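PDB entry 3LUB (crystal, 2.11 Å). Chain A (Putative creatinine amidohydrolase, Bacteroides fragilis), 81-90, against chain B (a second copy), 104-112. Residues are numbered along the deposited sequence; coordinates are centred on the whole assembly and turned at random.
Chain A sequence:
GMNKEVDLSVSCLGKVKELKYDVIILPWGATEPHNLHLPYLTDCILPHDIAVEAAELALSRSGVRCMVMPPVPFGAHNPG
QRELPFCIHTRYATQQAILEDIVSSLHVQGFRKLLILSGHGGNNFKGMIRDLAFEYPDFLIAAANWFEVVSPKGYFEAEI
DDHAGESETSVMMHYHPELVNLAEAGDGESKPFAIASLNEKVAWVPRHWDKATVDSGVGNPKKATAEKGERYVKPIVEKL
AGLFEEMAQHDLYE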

ATOM      1  N   GLN A  81     -24.592  -4.519   7.272  1.00 23.71           N
ATOM      2  CA  GLN A  81     -24.629  -5.635   6.336  1.00 23.80           C
ATOM      3  C   GLN A  81     -23.525  -6.666   6.606  1.00 24.79           C
ATOM      4  O   GLN A  81     -23.730  -7.861   6.392  1.00 24.92           O
ATOM      5  CB  GLN A  81     -24.457  -5.145   4.915  1.00 23.73           C
ATOM      6  CG  GLN A  81     -25.586  -4.307   4.368  1.00 23.37           C
ATOM      7  CD  GLN A  81     -25.502  -4.205   2.863  1.00 23.19           C
ATOM      8  OE1 GLN A  81     -24.793  -3.361   2.317  1.00 23.23           O
ATOM      9  NE2 GLN A  81     -26.216  -5.092   2.177  1.00 24.19           N
ATOM     10  N   ARG A  82     -22.352  -6.193   7.019  1.00 24.45           N
ATOM     11  CA  ARG A  82     -21.192  -7.054   7.271  1.00 26.51           C
ATOM     12  C   ARG A  82     -21.451  -8.085   8.385  1.00 26.39           C
ATOM     13  O   ARG A  82     -20.896  -9.221   8.373  1.00 27.66           O
ATOM     14  CB  ARG A  82     -19.992  -6.160   7.631  1.00 27.40           C
ATOM     15  CG  ARG A  82     -18.658  -6.858   7.703  1.00 30.64           C
ATOM     16  CD  ARG A  82     -17.544  -5.884   7.939  1.00 28.82           C
ATOM     17  NE  ARG A  82     -17.659  -5.215   9.235  1.00 37.10           N
ATOM     18  CZ  ARG A  82     -16.653  -4.618   9.877  1.00 38.00           C
ATOM     19  NH1 ARG A  82     -15.428  -4.618   9.371  1.00 34.21           N
ATOM     20  NH2 ARG A  82     -16.871  -4.036  11.060  1.00 40.64           N
ATOM     21  N   GLU A  83     -22.270  -7.698   9.354  1.00 26.75           N
ATOM     22  CA  GLU A  83     -22.662  -8.598  10.445  1.00 29.69           C
ATOM     23  C   GLU A  83     -23.646  -9.721  10.019  1.00 26.69           C
ATOM     24  O   GLU A  83     -23.769 -10.709  10.723  1.00 26.39           O
ATOM     25  CB  GLU A  83     -23.221  -7.792  11.630  1.00 31.77           C
ATOM     26  CG  GLU A  83     -24.627  -7.189  11.389  1.00 37.86           C
ATOM     27  CD  GLU A  83     -25.111  -6.232  12.509  1.00 40.00           C
ATOM     28  OE1 GLU A  83     -24.374  -5.271  12.871  1.00 55.68           O
ATOM     29  OE2 GLU A  83     -26.250  -6.425  12.997  1.00 50.44           O
ATOM     30  N   LEU A  84     -24.342  -9.582   8.888  1.00 24.99           N
ATOM     31  CA  LEU A  84     -25.253 -10.643   8.408  1.00 24.19           C
ATOM     32  C   LEU A  84     -24.443 -11.831   7.901  1.00 23.55           C
ATOM     33  O   LEU A  84     -23.451 -11.656   7.188  1.00 21.67           O
ATOM     34  CB  LEU A  84     -26.120 -10.152   7.253  1.00 24.68           C
ATOM     35  CG  LEU A  84     -27.035  -8.977   7.596  1.00 29.25           C
ATOM     36  CD1 LEU A  84     -27.558  -8.338   6.332  1.00 25.06           C
ATOM     37  CD2 LEU A  84     -28.159  -9.485   8.544  1.00 30.09           C
ATOM     38  N   PRO A  85     -24.875 -13.047   8.224  1.00 23.44           N
ATOM     39  CA  PRO A  85     -24.048 -14.186   7.837  1.00 23.01           C
ATOM     40  C   PRO A  85     -23.758 -14.255   6.339  1.00 21.67           C
ATOM     41  O   PRO A  85     -24.660 -14.098   5.495  1.00 21.18           O
ATOM     42  CB  PRO A  85     -24.876 -15.396   8.271  1.00 23.35           C
ATOM     43  CG  PRO A  85     -26.239 -14.889   8.489  1.00 27.29           C
ATOM     44  CD  PRO A  85     -26.095 -13.472   8.932  1.00 25.53           C
ATOM     45  N   PHE A  86     -22.485 -14.494   6.054  1.00 21.77           N
ATOM     46  CA  PHE A  86     -21.923 -14.658   4.688  1.00 20.85           C
ATOM     47  C   PHE A  86     -21.922 -13.416   3.791  1.00 20.81           C
ATOM     48  O   PHE A  86     -21.605 -13.491   2.602  1.00 22.19           O
ATOM     49  CB  PHE A  86     -22.567 -15.869   4.013  1.00 23.20           C
ATOM     50  CG  PHE A  86     -22.721 -17.027   4.924  1.00 21.36           C
ATOM     51  CD1 PHE A  86     -21.605 -17.628   5.498  1.00 27.62           C
ATOM     52  CD2 PHE A  86     -23.980 -17.516   5.247  1.00 22.10           C
ATOM     53  CE1 PHE A  86     -21.767 -18.719   6.379  1.00 22.81           C
ATOM     54  CE2 PHE A  86     -24.124 -18.590   6.106  1.00 25.18           C
ATOM     55  CZ  PHE A  86     -23.024 -19.186   6.664  1.00 20.03           C
ATOM     56  N   CYS A  87     -22.219 -12.255   4.367  1.00 21.33           N
ATOM     57  CA  CYS A  87     -22.043 -11.005   3.662  1.00 21.15           C
ATOM     58  C   CYS A  87     -20.571 -10.595   3.688  1.00 21.32           C
ATOM     59  O   CYS A  87     -19.970 -10.477   4.761  1.00 22.61           O
ATOM     60  CB  CYS A  87     -22.887  -9.904   4.274  1.00 21.71           C
ATOM     61  SG  CYS A  87     -22.796  -8.432   3.275  1.00 25.59           S
ATOM     62  N   ILE A  88     -19.988 -10.387   2.496  1.00 19.48           N
ATOM     63  CA  ILE A  88     -18.568 -10.064   2.389  1.00 19.43           C
ATOM     64  C   ILE A  88     -18.395  -8.621   1.939  1.00 19.12           C
ATOM     65  O   ILE A  88     -18.551  -8.323   0.737  1.00 18.84           O
ATOM     66  CB  ILE A  88     -17.826 -11.001   1.381  1.00 20.99           C
ATOM     67  CG1 ILE A  88     -18.025 -12.476   1.759  1.00 20.87           C
ATOM     68  CG2 ILE A  88     -16.326 -10.594   1.247  1.00 17.02           C
ATOM     69  CD1 ILE A  88     -17.425 -12.932   3.101  1.00 17.59           C
ATOM     70  N   HIS A  89     -18.047  -7.741   2.898  1.00 18.70           N
ATOM     71  CA  HIS A  89     -17.643  -6.369   2.567  1.00 18.32           C
ATOM     72  C   HIS A  89     -16.271  -6.352   1.926  1.00 17.35           C
ATOM     73  O   HIS A  89     -15.340  -6.928   2.457  1.00 17.62           O
ATOM     74  CB  HIS A  89     -17.631  -5.432   3.780  1.00 17.11           C
ATOM     75  CG  HIS A  89     -17.110  -4.073   3.445  1.00 20.26           C
ATOM     76  ND1 HIS A  89     -17.741  -3.245   2.545  1.00 19.52           N
ATOM     77  CD2 HIS A  89     -15.960  -3.445   3.792  1.00 20.31           C
ATOM     78  CE1 HIS A  89     -17.034  -2.142   2.396  1.00 23.17           C
ATOM     79  NE2 HIS A  89     -15.953  -2.236   3.153  1.00 22.27           N
ATOM     80  N   THR A  90     -16.152  -5.674   0.796  1.00 17.32           N
ATOM     81  CA  THR A  90     -14.891  -5.564   0.081  1.00 17.29           C
ATOM     82  C   THR A  90     -14.505  -4.094   0.120  1.00 16.95           C
ATOM     83  O   THR A  90     -15.309  -3.256  -0.306  1.00 17.07           O
ATOM     84  CB  THR A  90     -15.079  -6.016  -1.396  1.00 18.28           C
ATOM     85  OG1 THR A  90     -15.832  -7.246  -1.423  1.00 20.48           O
ATOM     86  CG2 THR A  90     -13.768  -6.237  -2.112  1.00 14.85           C
TER
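Chain B, residues 104-112: SSLHVQGFR

Chain B lays the C-terminal part of a helix, which includes S104(B) to V108(B) and begins earlier in the chain, and the segment that follows against an irregular stretch of chain A that begins with two successive turns, type I from Q81(A) to L84(A) and type II from L84(A) to C87(A). The two run in opposite senses: E83(A) lies beside Q109(B) (CA to CA 4.9 Å), whereas I88(A) is next to S105(B) (CA to CA 5.5 Å). In chain B the helix closes in a Schellman motif, with G110(B) at positive phi.

Polar contacts centre on the Q109(B) amide, which reaches into the turns and uses both its ends: NE2 donates to R82(A) O (2.9 Å), and OE1 accepts from F86(A) N (2.8 Å). C87(A) O also lies 2.8 Å from Q109(B) NE2. One helical turn earlier, S105(B) OG accepts a hydrogen bond from H89(A) N (3.1 Å).

Two waters extend this network. One links R82(A) NH1 to S104(B) OG, 3.0 Å from each; the other donates to H89(A) O (2.5 Å) and accepts from S105(B) OG (2.8 Å).

Side-chain packing completes the contact. V108(B) CG2 covers one face of the R82(A) guanidinium, 3.7 Å from CZ. Two pairs are apolar: the rings of F86(A) and F111(B) are nearly parallel (15°) but slid apart, CE1 of the former meeting CZ of the latter at 3.6 Å, while I88(A) CD1 approaches L106(B) CD2 at 4.3 Å.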

ATOM      1  N   SER B 104     -12.244 -10.767   7.675  1.00 17.90           N
ATOM      2  CA  SER B 104     -12.781  -9.660   8.483  1.00 19.51           C
ATOM      3  C   SER B 104     -14.310  -9.727   8.549  1.00 18.34           C
ATOM      4  O   SER B 104     -14.896  -9.450   9.582  1.00 19.85           O
ATOM      5  CB  SER B 104     -12.338  -8.318   7.876  1.00 22.32           C
ATOM      6  OG  SER B 104     -12.911  -7.225   8.574  1.00 27.68           O
ATOM      7  N   SER B 105     -14.976 -10.059   7.439  1.00 18.26           N
ATOM      8  CA  SER B 105     -16.451 -10.192   7.471  1.00 18.22           C
ATOM      9  C   SER B 105     -16.931 -11.417   8.283  1.00 17.37           C
ATOM     10  O   SER B 105     -17.774 -11.277   9.156  1.00 18.07           O
ATOM     11  CB  SER B 105     -17.021 -10.204   6.063  1.00 19.55           C
ATOM     12  OG  SER B 105     -16.814  -8.941   5.466  1.00 21.91           O
ATOM     13  N   LEU B 106     -16.359 -12.593   8.018  1.00 17.74           N
ATOM     14  CA  LEU B 106     -16.730 -13.803   8.712  1.00 17.35           C
ATOM     15  C   LEU B 106     -16.465 -13.634  10.198  1.00 18.82           C
ATOM     16  O   LEU B 106     -17.258 -14.069  11.040  1.00 18.96           O
ATOM     17  CB  LEU B 106     -15.955 -15.000   8.164  1.00 17.54           C
ATOM     18  CG  LEU B 106     -16.089 -15.422   6.695  1.00 19.66           C
ATOM     19  CD1 LEU B 106     -15.093 -16.550   6.377  1.00 14.04           C
ATOM     20  CD2 LEU B 106     -17.497 -15.822   6.344  1.00 17.38           C
ATOM     21  N   HIS B 107     -15.366 -12.983  10.547  1.00 19.21           N
ATOM     22  CA  HIS B 107     -15.056 -12.772  11.960  1.00 21.47           C
ATOM     23  C   HIS B 107     -16.139 -11.955  12.722  1.00 21.04           C
ATOM     24  O   HIS B 107     -16.532 -12.339  13.816  1.00 22.73           O
ATOM     25  CB  HIS B 107     -13.673 -12.121  12.134  1.00 21.98           C
ATOM     26  CG  HIS B 107     -13.222 -12.076  13.559  1.00 22.00           C
ATOM     27  ND1 HIS B 107     -13.526 -11.028  14.403  1.00 25.31           N
ATOM     28  CD2 HIS B 107     -12.518 -12.968  14.295  1.00 22.57           C
ATOM     29  CE1 HIS B 107     -13.026 -11.281  15.598  1.00 28.63           C
ATOM     30  NE2 HIS B 107     -12.419 -12.458  15.560  1.00 25.76           N
ATOM     31  N   VAL B 108     -16.601 -10.850  12.131  1.00 21.79           N
ATOM     32  CA  VAL B 108     -17.690 -10.017  12.660  1.00 23.03           C
ATOM     33  C   VAL B 108     -19.004 -10.788  12.789  1.00 22.57           C
ATOM     34  O   VAL B 108     -19.827 -10.540  13.690  1.00 23.04           O
ATOM     35  CB  VAL B 108     -17.940  -8.791  11.735  1.00 26.37           C
ATOM     36  CG1 VAL B 108     -19.269  -8.116  12.060  1.00 29.88           C
ATOM     37  CG2 VAL B 108     -16.805  -7.792  11.859  1.00 19.24           C
ATOM     38  N   GLN B 109     -19.195 -11.735  11.890  1.00 22.01           N
ATOM     39  CA  GLN B 109     -20.354 -12.614  11.908  1.00 21.56           C
ATOM     40  C   GLN B 109     -20.230 -13.714  12.950  1.00 23.06           C
ATOM     41  O   GLN B 109     -21.173 -14.482  13.160  1.00 23.34           O
ATOM     42  CB  GLN B 109     -20.533 -13.232  10.528  1.00 21.06           C
ATOM     43  CG  GLN B 109     -20.794 -12.198   9.468  1.00 18.87           C
ATOM     44  CD  GLN B 109     -20.542 -12.726   8.119  1.00 18.88           C
ATOM     45  OE1 GLN B 109     -20.542 -13.941   7.936  1.00 22.73           O
ATOM     46  NE2 GLN B 109     -20.321 -11.833   7.144  1.00 14.82           N
ATOM     47  N   GLY B 110     -19.057 -13.843  13.558  1.00 22.65           N
ATOM     48  CA  GLY B 110     -18.889 -14.798  14.647  1.00 22.09           C
ATOM     49  C   GLY B 110     -18.268 -16.114  14.249  1.00 22.36           C
ATOM     50  O   GLY B 110     -18.093 -16.967  15.100  1.00 21.97           O
ATOM     51  N   PHE B 111     -17.895 -16.273  12.977  1.00 20.88           N
ATOM     52  CA  PHE B 111     -17.236 -17.479  12.525  1.00 19.28           C
ATOM     53  C   PHE B 111     -15.758 -17.501  12.935  1.00 20.48           C
ATOM     54  O   PHE B 111     -15.106 -16.446  12.988  1.00 21.29           O
ATOM     55  CB  PHE B 111     -17.410 -17.598  11.027  1.00 21.83           C
ATOM     56  CG  PHE B 111     -18.844 -17.757  10.616  1.00 19.07           C
ATOM     57  CD1 PHE B 111     -19.582 -18.856  11.066  1.00 23.68           C
ATOM     58  CD2 PHE B 111     -19.459 -16.847   9.781  1.00 20.75           C
ATOM     59  CE1 PHE B 111     -20.934 -19.035  10.699  1.00 21.94           C
ATOM     60  CE2 PHE B 111     -20.805 -17.009   9.413  1.00 22.51           C
ATOM     61  CZ  PHE B 111     -21.541 -18.117   9.879  1.00 21.14           C
ATOM     62  N   ARG B 112     -15.231 -18.685  13.262  1.00 19.85           N
ATOM     63  CA  ARG B 112     -13.881 -18.812  13.800  1.00 21.20           C
ATOM     64  C   ARG B 112     -13.032 -19.895  13.169  1.00 20.63           C
ATOM     65  O   ARG B 112     -11.915 -20.142  13.623  1.00 20.91           O
ATOM     66  CB  ARG B 112     -13.961 -19.072  15.301  1.00 21.00           C
ATOM     67  CG  ARG B 112     -14.516 -17.925  16.103  1.00 22.39           C
ATOM     68  CD  ARG B 112     -13.630 -16.698  16.078  1.00 22.73           C
ATOM     69  NE  ARG B 112     -14.195 -15.615  16.882  1.00 22.62           N
ATOM     70  CZ  ARG B 112     -15.064 -14.691  16.453  1.00 25.78           C
ATOM     71  NH1 ARG B 112     -15.513 -14.648  15.191  1.00 21.22           N
ATOM     72  NH2 ARG B 112     -15.482 -13.770  17.301  1.00 23.69           N
TER
HETATM   73  O   HOH W   1     -14.293  -5.364   6.678  1.00 35.05           O
HETATM   74  O   HOH W   2     -14.709  -7.240   4.894  1.00 25.48           O